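Local atomic coordinates of laccase (Botrytis aclada, PDB entry 3SQR), a protein that probably oxidises hydroquinones and lignin-derived phenols at a type 1 copper and passes the electrons to a copper cluster that reduces dioxygen to water. Residues 117-122 with 172-177; 149-154 with 561-566; 208-213 with 528-533. All blocks are in the same frame, centred on the assembly; numbering follows the deposited sequence.

Overall arrangement
Contacts 1 and 2 lie on the same side of the chain's centre as contact 3, which is about 10 Å from contact 1 and about 24 Å from contact 2, centre to centre. Contacts 1 and 2 (about 14 Å apart) interlock along the chain, residues 149-154 falling between the two segments of contact 1, and they touch where Pro-149 and Trp-564 pack on the 117-122 loop. Contact 3 is nested inside the long loop closed by contact 2, and Asp-177 of contact 1 binds Ser-209 and Val-210 of contact 3. The glycosylated first cupredoxin-like domain is thereby joined to the C-terminal helix 551-567 and, through helix 210-217, to the type 1 copper region.

Contact 1 (117-122 with 172-177); sequences EHNGTS and SLQYGD. With NAG (2-acetamido-2-deoxy-beta-D-glucopyranose), chain B; NAG (2-acetamido-2-deoxy-beta-D-glucopyranose), chain H.
Gln-174 reaches Asn-119, Gly-120 and Thr-121 because its side chain runs straight out beyond CG (chi2 177°), which carries the amide up to the 117-122 loop. Thr-121 answers with OG1 swung opposite its own backbone N (chi1 -164°); the threonine side chain crosses that of Gln-174 at about a right angle, and OG1 donates to OE1 across 2.7 Å. The NH2 end of the same amide is shared between two carbonyls. NE2 gives a straight bond to Asn-119 OD1 at 2.9 Å (166° at the hydrogen), the acceptor lying in the glutamine amide plane, and a more bent one to Gly-120 O, also at 2.9 Å but nearly along the C=O axis of that peptide. The asparagine and glutamine side chains come from opposite directions, their amide planes twisted by about a third of a right angle. With Ser-169 OG also bonded to OE1, the buried amide is gripped at both ends and its rotation is fixed.

Asn-119, Gly-120 and Thr-121 form an N-glycosylation sequon, and Asn-119 ND2 carries the sugar, bonded to C1 of NAG (chain B) at 1.4 Å. That nitrogen keeps a hydrogen bond to His-118 O at 2.8 Å, the oxygen being met from above its carbonyl plane. Thus the glycosylated amide is held by Gln-174 at its oxygen and by the local backbone at its nitrogen. A second sugar, NAG (chain H), lies alongside: its acetamide O7 accepts from His-118 N at 2.9 Å.

Around this cluster the 117-122 loop leads from strand 107-114 into strand 123-125, and residues 172-177 join strand 163-169 to strand 180-186. Met-89 of strand 86-91 packs against both Asn-119 and Gln-174, while Leu-173 rests on helices 210-217 and 529-533.

Contact 2 (149-154 with 561-566); sequences PGDTLT and CANWNA
Asp-151 and Asn-563 supply the polar part of this contact, which ties the beginning of strand 152-158 to the C-terminal helix 551-567. Asn-563 ND2 donates to Asp-151 OD2 over 2.9 Å in a nearly straight bond (165° at the hydrogen). The acceptor lies in the plane of the asparagine amide, yet the nitrogen comes down on OD2 from above the carboxylate plane, and the two flat groups stand steeply against each other, 71° apart. The aspartate can meet the helix because its CG lies opposite the backbone N (chi1 -163°), which carries the carboxylate out to the asparagine. Its other oxygen turns back on its own chain: OD1 accepts a weak bond from Thr-152 N at 2.8 Å, where the strand starts.

Apolar contact is slighter. Pro-149 CD lies 4.4 Å from Trp-564 CZ3 and near the indole plane, so the proline meets the ring at its edge. CZ3 also packs on Gly-120 CA, which lies off the ring plane, and Pro-146 and Tyr-567 add to the surroundings of the tryptophan. Further along the strand, Leu-153 touches Ile-556 and Thr-560 of the same helix.

A covalent link reinforces these weaker ones: Cys-561, two residues before Asn-563, forms a disulfide with Cys-145 in the loop preceding the strand.

The chemistry pairs an anionic acceptor with a neutral amide rather than with a counter-charge. Asp-151 is partly exposed, and the two N-H donors would be expected to favour the ionised carboxylate. The two bonds also restrain the carboxylate's rotation, one toward the helix and one toward the strand, so a single side chain bridges both elements.

Contact 3 (208-213 with 528-533); sequences ESVFEI and IAWHAS. With CU (copper (II) ion), chain D; NAG (2-acetamido-2-deoxy-beta-D-glucopyranose), chain C; NAG (2-acetamido-2-deoxy-beta-D-glucopyranose), chain B.
Ser-209 OG, one residue ahead of the Val-210 that meets Trp-530, is gripped from two directions: it accepts from Phe-211 N at 3.1 Å and is hydrogen-bonded to the carboxylate of Asp-177. This is the N-cap of helix 210-217, which packs in the multicopper oxidase fold against the short helix 529-533 of the third cupredoxin-like domain. The other oxygen of Asp-177 takes Val-210 N, so one carboxylate secures the helix start.

Across the contact everything converges on the indole of Trp-530. Val-210 packs against the six-membered ring, the two side chains sliding past each other, although the exact closeness of CG2 is doubtful. Ile-213 meets the ring at its edge, CG1 lying 4.0 Å from Trp-530 CH2. Trp-214 and Ala-217, farther along the same helix, also touch the tryptophan.

Sugars flank the other side of helix 210-217, where Phe-211 CB lies 3.3 Å from O4 of NAG (chain B). The residue after the tryptophan is a copper ligand. Ile-528 CG2 sits 3.7 Å above the centre of the His-531 ring, whose ND1 binds the type 1 copper at 2.0 Å, together with His-463 ND1 and Cys-526 SG.

Contact 1 (117-122 with 172-177)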
loop_
_atom_site.group_PDB
_atom_site.type_symbol
_atom_site.label_atom_id
_atom_site.label_comp_id
_atom_site.label_asym_id
_atom_site.label_seq_id
_atom_site.Cartn_x
_atom_site.Cartn_y
_atom_site.Cartn_z
ATOM N N GLU A 117 -21.677 8.727 7.511
ATOM C CA GLU A 117 -22.477 9.941 7.534
ATOM C C GLU A 117 -21.664 11.226 7.360
ATOM O O GLU A 117 -22.172 12.189 6.794
ATOM C CB GLU A 117 -23.239 10.013 8.861
ATOM C CG GLU A 117 -24.385 9.021 8.951
ATOM C CD GLU A 117 -25.523 9.558 9.805
ATOM O OE1 GLU A 117 -25.255 10.051 10.943
ATOM O OE2 GLU A 117 -26.678 9.529 9.300
ATOM N N HIS A 118 -20.423 11.239 7.845
ATOM C CA HIS A 118 -19.671 12.501 8.065
ATOM C C HIS A 118 -18.307 12.584 7.357
ATOM O O HIS A 118 -17.496 13.436 7.696
ATOM C CB HIS A 118 -19.504 12.751 9.580
ATOM C CG HIS A 118 -20.803 12.827 10.319
ATOM N ND1 HIS A 118 -21.851 13.617 9.896
ATOM C CD2 HIS A 118 -21.232 12.194 11.433
ATOM C CE1 HIS A 118 -22.876 13.462 10.724
ATOM N NE2 HIS A 118 -22.526 12.609 11.669
ATOM N N ASN A 119 -18.021 11.643 6.446
ATOM C CA ASN A 119 -16.839 11.729 5.580
ATOM C C ASN A 119 -17.262 11.372 4.168
ATOM O O ASN A 119 -18.090 10.459 3.985
ATOM C CB ASN A 119 -15.734 10.675 5.916
ATOM C CG ASN A 119 -14.945 10.913 7.151
ATOM O OD1 ASN A 119 -14.189 10.052 7.516
ATOM N ND2 ASN A 119 -15.076 12.066 7.810
ATOM N N GLY A 120 -16.675 12.024 3.175
ATOM C CA GLY A 120 -16.543 11.455 1.848
ATOM C C GLY A 120 -15.680 10.184 1.969
ATOM O O GLY A 120 -15.127 9.904 2.998
ATOM N N THR A 121 -15.510 9.513 0.849
ATOM C CA THR A 121 -14.543 8.418 0.796
ATOM C C THR A 121 -14.137 8.246 -0.672
ATOM O O THR A 121 -14.736 8.743 -1.579
ATOM C CB THR A 121 -15.093 7.152 1.403
ATOM O OG1 THR A 121 -13.995 6.234 1.675
ATOM C CG2 THR A 121 -16.126 6.460 0.473
ATOM N N SER A 122 -13.127 7.430 -0.914
ATOM C CA SER A 122 -12.582 7.286 -2.233
ATOM C C SER A 122 -11.663 6.106 -2.110
ATOM O O SER A 122 -10.798 6.146 -1.253
ATOM C CB SER A 122 -11.707 8.476 -2.564
ATOM O OG SER A 122 -11.339 8.367 -3.908
ATOM N N SER A 172 -8.057 10.874 3.125
ATOM C CA SER A 172 -7.552 11.248 4.430
ATOM C C SER A 172 -7.097 9.987 5.207
ATOM O O SER A 172 -6.475 9.090 4.587
ATOM C CB SER A 172 -8.582 12.170 5.187
ATOM O OG SER A 172 -8.080 12.517 6.486
ATOM N N LEU A 173 -7.300 9.910 6.512
ATOM C CA LEU A 173 -6.685 8.829 7.311
ATOM C C LEU A 173 -7.532 7.592 7.436
ATOM O O LEU A 173 -7.246 6.741 8.261
ATOM C CB LEU A 173 -6.401 9.349 8.739
ATOM C CG LEU A 173 -5.468 10.539 8.863
ATOM C CD1 LEU A 173 -5.586 11.132 10.315
ATOM C CD2 LEU A 173 -4.054 10.092 8.611
ATOM N N GLN A 174 -8.555 7.466 6.600
ATOM C CA GLN A 174 -9.574 6.426 6.837
ATOM C C GLN A 174 -9.022 5.040 6.892
ATOM O O GLN A 174 -9.531 4.239 7.614
ATOM C CB GLN A 174 -10.649 6.439 5.787
ATOM C CG GLN A 174 -11.553 7.660 5.898
ATOM C CD GLN A 174 -12.619 7.745 4.800
ATOM O OE1 GLN A 174 -12.451 7.238 3.707
ATOM N NE2 GLN A 174 -13.735 8.474 5.082
ATOM N N TYR A 175 -8.002 4.734 6.105
ATOM C CA TYR A 175 -7.546 3.328 6.173
ATOM C C TYR A 175 -6.927 3.003 7.514
ATOM O O TYR A 175 -6.812 1.806 7.899
ATOM C CB TYR A 175 -6.655 2.890 4.977
ATOM C CG TYR A 175 -5.179 3.204 5.093
ATOM C CD1 TYR A 175 -4.361 2.403 5.809
ATOM C CD2 TYR A 175 -4.631 4.326 4.521
ATOM C CE1 TYR A 175 -3.044 2.633 5.948
ATOM C CE2 TYR A 175 -3.239 4.589 4.663
ATOM C CZ TYR A 175 -2.472 3.727 5.359
ATOM O OH TYR A 175 -1.107 3.895 5.562
ATOM N N GLY A 176 -6.559 4.031 8.276
ATOM C CA GLY A 176 -6.111 3.850 9.648
ATOM C C GLY A 176 -7.150 3.337 10.608
ATOM O O GLY A 176 -6.819 2.781 11.675
ATOM N N ASP A 177 -8.403 3.548 10.232
ATOM C CA ASP A 177 -9.522 3.117 11.051
ATOM C C ASP A 177 -10.103 1.800 10.526
ATOM O O ASP A 177 -11.183 1.393 10.919
ATOM C CB ASP A 177 -10.573 4.191 11.121
ATOM C CG ASP A 177 -10.295 5.246 12.212
ATOM O OD1 ASP A 177 -9.308 5.099 12.989
ATOM O OD2 ASP A 177 -11.167 6.175 12.324
HETATM C C1 NAG B . -14.336 12.319 8.999
HETATM C C2 NAG B . -13.837 13.703 9.324
HETATM C C3 NAG B . -13.086 13.891 10.632
HETATM C C4 NAG B . -13.957 13.336 11.728
HETATM C C5 NAG B . -14.454 11.921 11.351
HETATM C C6 NAG B . -15.538 11.411 12.281
HETATM C C7 NAG B . -13.683 14.793 7.108
HETATM C C8 NAG B . -12.677 15.366 6.142
HETATM N N2 NAG B . -13.119 14.303 8.224
HETATM O O3 NAG B . -12.795 15.272 10.770
HETATM O O4 NAG B . -13.278 13.205 12.940
HETATM O O5 NAG B . -15.062 11.865 10.089
HETATM O O6 NAG B . -15.544 10.004 12.236
HETATM O O7 NAG B . -14.881 14.832 6.844
HETATM C C1 NAG H . -19.183 7.334 12.748
HETATM C C2 NAG H . -19.254 8.785 12.371
HETATM C C3 NAG H . -18.911 9.628 13.576
HETATM C C4 NAG H . -19.800 9.303 14.774
HETATM C C5 NAG H . -19.705 7.804 14.993
HETATM C C6 NAG H . -20.604 7.400 16.167
HETATM C C7 NAG H . -18.406 9.214 10.154
HETATM C C8 NAG H . -17.159 9.443 9.367
HETATM N N2 NAG H . -18.208 9.046 11.405
HETATM O O3 NAG H . -18.997 10.973 13.204
HETATM O O4 NAG H . -19.279 9.973 15.913
HETATM O O5 NAG H . -20.132 7.151 13.803
HETATM O O6 NAG H . -21.942 7.646 15.786
HETATM O O7 NAG H . -19.498 9.187 9.619
#

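Contact 2 (149-154 with 561-566)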
loop_
_atom_site.group_PDB
_atom_site.type_symbol
_atom_site.label_atom_id
_atom_site.label_comp_id
_atom_site.label_asym_id
_atom_site.label_seq_id
_atom_site.Cartn_x
_atom_site.Cartn_y
_atom_site.Cartn_z
ATOM N N PRO A 149 -21.444 10.868 1.309
ATOM C CA PRO A 149 -22.328 10.033 2.104
ATOM C C PRO A 149 -23.611 9.720 1.364
ATOM O O PRO A 149 -24.300 10.618 0.789
ATOM C CB PRO A 149 -22.541 10.859 3.375
ATOM C CG PRO A 149 -21.245 11.489 3.584
ATOM C CD PRO A 149 -20.862 11.907 2.155
ATOM N N GLY A 150 -23.879 8.422 1.289
ATOM C CA GLY A 150 -25.070 7.891 0.611
ATOM C C GLY A 150 -24.925 7.722 -0.882
ATOM O O GLY A 150 -25.790 7.119 -1.489
ATOM N N ASP A 151 -23.843 8.232 -1.515
ATOM C CA ASP A 151 -23.664 8.042 -2.901
ATOM C C ASP A 151 -22.895 6.704 -3.142
ATOM O O ASP A 151 -22.277 6.148 -2.223
ATOM C CB ASP A 151 -22.905 9.208 -3.486
ATOM C CG ASP A 151 -23.021 9.293 -4.971
ATOM O OD1 ASP A 151 -23.892 8.618 -5.557
ATOM O OD2 ASP A 151 -22.237 10.070 -5.590
ATOM N N THR A 152 -22.948 6.273 -4.384
ATOM C CA THR A 152 -22.264 5.111 -4.913
ATOM C C THR A 152 -21.410 5.488 -6.118
ATOM O O THR A 152 -21.853 6.251 -6.999
ATOM C CB THR A 152 -23.255 3.984 -5.266
ATOM O OG1 THR A 152 -23.972 3.634 -4.069
ATOM C CG2 THR A 152 -22.486 2.734 -5.869
ATOM N N LEU A 153 -20.200 4.906 -6.174
ATOM C CA LEU A 153 -19.363 5.028 -7.325
ATOM C C LEU A 153 -18.975 3.638 -7.680
ATOM O O LEU A 153 -18.476 2.956 -6.816
ATOM C CB LEU A 153 -18.108 5.810 -7.022
ATOM C CG LEU A 153 -17.143 5.963 -8.184
ATOM C CD1 LEU A 153 -17.754 6.446 -9.556
ATOM C CD2 LEU A 153 -15.967 6.851 -7.697
ATOM N N THR A 154 -19.181 3.300 -8.949
ATOM C CA THR A 154 -18.776 1.974 -9.484
ATOM C C THR A 154 -17.414 2.082 -10.155
ATOM O O THR A 154 -17.258 2.658 -11.211
ATOM C CB THR A 154 -19.830 1.424 -10.429
ATOM O OG1 THR A 154 -21.076 1.330 -9.708
ATOM C CG2 THR A 154 -19.396 -0.003 -10.981
ATOM N N CYS A 561 -18.970 14.196 -8.523
ATOM C CA CYS A 561 -18.591 15.544 -8.099
ATOM C C CYS A 561 -19.857 16.359 -7.808
ATOM O O CYS A 561 -19.920 17.025 -6.790
ATOM C CB CYS A 561 -17.801 16.252 -9.194
ATOM S SG CYS A 561 -16.065 15.653 -9.263
ATOM N N ALA A 562 -20.853 16.224 -8.670
ATOM C CA ALA A 562 -22.154 16.862 -8.396
ATOM C C ALA A 562 -22.689 16.483 -7.013
ATOM O O ALA A 562 -23.053 17.355 -6.212
ATOM C CB ALA A 562 -23.148 16.532 -9.502
ATOM N N ASN A 563 -22.667 15.191 -6.669
ATOM C CA ASN A 563 -23.123 14.767 -5.360
ATOM C C ASN A 563 -22.238 15.209 -4.234
ATOM O O ASN A 563 -22.724 15.504 -3.130
ATOM C CB ASN A 563 -23.357 13.258 -5.329
ATOM C CG ASN A 563 -24.412 12.842 -6.304
ATOM O OD1 ASN A 563 -25.193 13.691 -6.752
ATOM N ND2 ASN A 563 -24.415 11.558 -6.714
ATOM N N TRP A 564 -20.928 15.274 -4.488
ATOM C CA TRP A 564 -20.023 15.808 -3.498
ATOM C C TRP A 564 -20.314 17.303 -3.180
ATOM O O TRP A 564 -20.316 17.712 -2.051
ATOM C CB TRP A 564 -18.560 15.698 -3.993
ATOM C CG TRP A 564 -17.602 16.155 -2.942
ATOM C CD1 TRP A 564 -16.746 17.171 -3.051
ATOM C CD2 TRP A 564 -17.432 15.623 -1.628
ATOM N NE1 TRP A 564 -16.040 17.324 -1.922
ATOM C CE2 TRP A 564 -16.446 16.398 -0.998
ATOM C CE3 TRP A 564 -18.042 14.607 -0.906
ATOM C CZ2 TRP A 564 -16.051 16.197 0.321
ATOM C CZ3 TRP A 564 -17.645 14.404 0.402
ATOM C CH2 TRP A 564 -16.672 15.181 1.015
ATOM N N ASN A 565 -20.460 18.069 -4.222
ATOM C CA ASN A 565 -20.723 19.500 -4.081
ATOM C C ASN A 565 -22.062 19.774 -3.376
ATOM O O ASN A 565 -22.197 20.822 -2.738
ATOM C CB ASN A 565 -20.685 20.149 -5.468
ATOM C CG ASN A 565 -19.274 20.283 -6.000
ATOM O OD1 ASN A 565 -18.314 20.430 -5.237
ATOM N ND2 ASN A 565 -19.135 20.210 -7.320
ATOM N N ALA A 566 -23.039 18.865 -3.555
ATOM C CA ALA A 566 -24.327 18.893 -2.795
ATOM C C ALA A 566 -24.118 18.602 -1.325
ATOM O O ALA A 566 -24.888 19.041 -0.451
ATOM C CB ALA A 566 -25.359 17.938 -3.404
#

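Contact 3 (208-213 with 528-533)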
loop_
_atom_site.group_PDB
_atom_site.type_symbol
_atom_site.label_atom_id
_atom_site.label_comp_id
_atom_site.label_asym_id
_atom_site.label_seq_id
_atom_site.Cartn_x
_atom_site.Cartn_y
_atom_site.Cartn_z
ATOM N N GLU A 208 -8.583 4.017 19.482
ATOM C CA GLU A 208 -9.505 5.066 19.216
ATOM C C GLU A 208 -9.342 5.438 17.735
ATOM O O GLU A 208 -8.370 5.071 17.120
ATOM C CB GLU A 208 -9.216 6.261 20.100
ATOM C CG GLU A 208 -7.779 6.834 19.944
ATOM C CD GLU A 208 -6.667 5.994 20.582
ATOM O OE1 GLU A 208 -6.936 5.445 21.658
ATOM O OE2 GLU A 208 -5.510 5.905 20.031
ATOM N N SER A 209 -10.278 6.199 17.191
ATOM C CA SER A 209 -10.215 6.589 15.785
ATOM C C SER A 209 -8.993 7.449 15.606
ATOM O O SER A 209 -8.742 8.363 16.380
ATOM C CB SER A 209 -11.421 7.408 15.384
ATOM O OG SER A 209 -11.366 7.947 14.045
ATOM N N VAL A 210 -8.308 7.224 14.503
ATOM C CA VAL A 210 -7.159 8.030 14.111
ATOM C C VAL A 210 -7.579 9.503 14.033
ATOM O O VAL A 210 -6.761 10.427 14.207
ATOM C CB VAL A 210 -6.629 7.519 12.715
ATOM C CG1 VAL A 210 -7.642 7.733 11.621
ATOM C CG2 VAL A 210 -5.362 8.226 12.317
ATOM N N PHE A 211 -8.822 9.727 13.666
ATOM C CA PHE A 211 -9.333 11.097 13.503
ATOM C C PHE A 211 -9.401 11.861 14.828
ATOM O O PHE A 211 -9.449 13.114 14.819
ATOM C CB PHE A 211 -10.663 11.161 12.791
ATOM C CG PHE A 211 -10.601 10.687 11.379
ATOM C CD1 PHE A 211 -10.040 11.499 10.415
ATOM C CD2 PHE A 211 -11.066 9.441 11.037
ATOM C CE1 PHE A 211 -9.945 11.106 9.129
ATOM C CE2 PHE A 211 -10.980 8.988 9.723
ATOM C CZ PHE A 211 -10.447 9.840 8.754
ATOM N N GLU A 212 -9.392 11.137 15.933
ATOM C CA GLU A 212 -9.320 11.774 17.260
ATOM C C GLU A 212 -7.935 12.238 17.642
ATOM O O GLU A 212 -7.763 13.112 18.536
ATOM C CB GLU A 212 -9.869 10.816 18.303
ATOM C CG GLU A 212 -11.333 10.601 17.993
ATOM C CD GLU A 212 -12.216 10.372 19.169
ATOM O OE1 GLU A 212 -11.818 9.585 20.062
ATOM O OE2 GLU A 212 -13.357 10.916 19.128
ATOM N N ILE A 213 -6.923 11.680 16.987
ATOM C CA ILE A 213 -5.562 11.960 17.364
ATOM C C ILE A 213 -4.804 12.757 16.309
ATOM O O ILE A 213 -3.622 13.067 16.499
ATOM C CB ILE A 213 -4.843 10.674 17.776
ATOM C CG1 ILE A 213 -5.102 9.565 16.809
ATOM C CG2 ILE A 213 -5.468 10.125 19.096
ATOM C CD1 ILE A 213 -4.467 8.238 17.189
ATOM N N ILE A 528 3.151 6.701 4.887
ATOM C CA ILE A 528 2.907 6.902 6.316
ATOM C C ILE A 528 1.716 7.879 6.351
ATOM O O ILE A 528 1.803 8.987 5.801
ATOM C CB ILE A 528 4.124 7.466 7.037
ATOM C CG1 ILE A 528 5.269 6.457 7.087
ATOM C CG2 ILE A 528 3.693 7.936 8.489
ATOM C CD1 ILE A 528 6.647 7.044 7.549
ATOM N N ALA A 529 0.583 7.432 6.876
ATOM C CA ALA A 529 -0.632 8.151 6.703
ATOM C C ALA A 529 -0.522 9.564 7.245
ATOM O O ALA A 529 -1.022 10.481 6.612
ATOM C CB ALA A 529 -1.856 7.388 7.356
ATOM N N TRP A 530 0.134 9.727 8.398
ATOM C CA TRP A 530 0.356 11.074 8.904
ATOM C C TRP A 530 1.094 11.939 7.914
ATOM O O TRP A 530 0.694 13.104 7.759
ATOM C CB TRP A 530 1.100 11.076 10.220
ATOM C CG TRP A 530 0.585 10.118 11.248
ATOM C CD1 TRP A 530 1.259 9.110 11.812
ATOM C CD2 TRP A 530 -0.704 10.146 11.876
ATOM N NE1 TRP A 530 0.494 8.495 12.760
ATOM C CE2 TRP A 530 -0.706 9.146 12.831
ATOM C CE3 TRP A 530 -1.803 11.015 11.794
ATOM C CZ2 TRP A 530 -1.801 8.916 13.664
ATOM C CZ3 TRP A 530 -2.875 10.788 12.594
ATOM C CH2 TRP A 530 -2.859 9.731 13.512
ATOM N N HIS A 531 2.115 11.383 7.254
ATOM C CA HIS A 531 2.961 12.163 6.337
ATOM C C HIS A 531 2.198 12.511 5.081
ATOM O O HIS A 531 2.247 13.651 4.618
ATOM C CB HIS A 531 4.242 11.406 6.013
ATOM C CG HIS A 531 5.123 11.207 7.213
ATOM N ND1 HIS A 531 6.340 10.596 7.153
ATOM C CD2 HIS A 531 4.930 11.519 8.522
ATOM C CE1 HIS A 531 6.880 10.563 8.359
ATOM N NE2 HIS A 531 6.045 11.142 9.206
ATOM N N ALA A 532 1.421 11.570 4.573
ATOM C CA ALA A 532 0.525 11.866 3.467
ATOM C C ALA A 532 -0.418 12.988 3.797
ATOM O O ALA A 532 -0.597 13.928 3.025
ATOM C CB ALA A 532 -0.271 10.556 3.030
ATOM N N SER A 533 -1.032 12.902 4.967
ATOM C CA SER A 533 -1.979 13.926 5.420
ATOM C C SER A 533 -1.309 15.310 5.640
ATOM O O SER A 533 -1.958 16.371 5.402
ATOM C CB SER A 533 -2.631 13.480 6.689
ATOM O OG SER A 533 -3.709 12.640 6.356
HETATM CU CU CU D . 6.995 9.830 5.398
HETATM C C1 NAG C . -13.294 14.275 13.884
HETATM C C2 NAG C . -13.106 13.694 15.260
HETATM C C3 NAG C . -12.949 14.791 16.296
HETATM C C4 NAG C . -11.948 15.861 15.814
HETATM C C5 NAG C . -12.276 16.312 14.416
HETATM C C6 NAG C . -11.339 17.368 13.798
HETATM C C7 NAG C . -14.237 11.566 15.700
HETATM C C8 NAG C . -15.548 10.906 16.076
HETATM N N2 NAG C . -14.269 12.870 15.576
HETATM O O3 NAG C . -12.460 14.160 17.436
HETATM O O4 NAG C . -11.971 17.004 16.664
HETATM O O5 NAG C . -12.235 15.133 13.600
HETATM O O6 NAG C . -10.043 16.863 13.888
HETATM O O7 NAG C . -13.208 10.960 15.556
HETATM C C1 NAG B . -14.336 12.319 8.999
HETATM C C2 NAG B . -13.837 13.703 9.324
HETATM C C3 NAG B . -13.086 13.891 10.632
HETATM C C4 NAG B . -13.957 13.336 11.728
HETATM C C5 NAG B . -14.454 11.921 11.351
HETATM C C6 NAG B . -15.538 11.411 12.281
HETATM C C7 NAG B . -13.683 14.793 7.108
HETATM C C8 NAG B . -12.677 15.366 6.142
HETATM N N2 NAG B . -13.119 14.303 8.224
HETATM O O3 NAG B . -12.795 15.272 10.770
HETATM O O4 NAG B . -13.278 13.205 12.940
HETATM O O5 NAG B . -15.062 11.865 10.089
HETATM O O6 NAG B . -15.544 10.004 12.236
HETATM O O7 NAG B . -14.881 14.832 6.844
#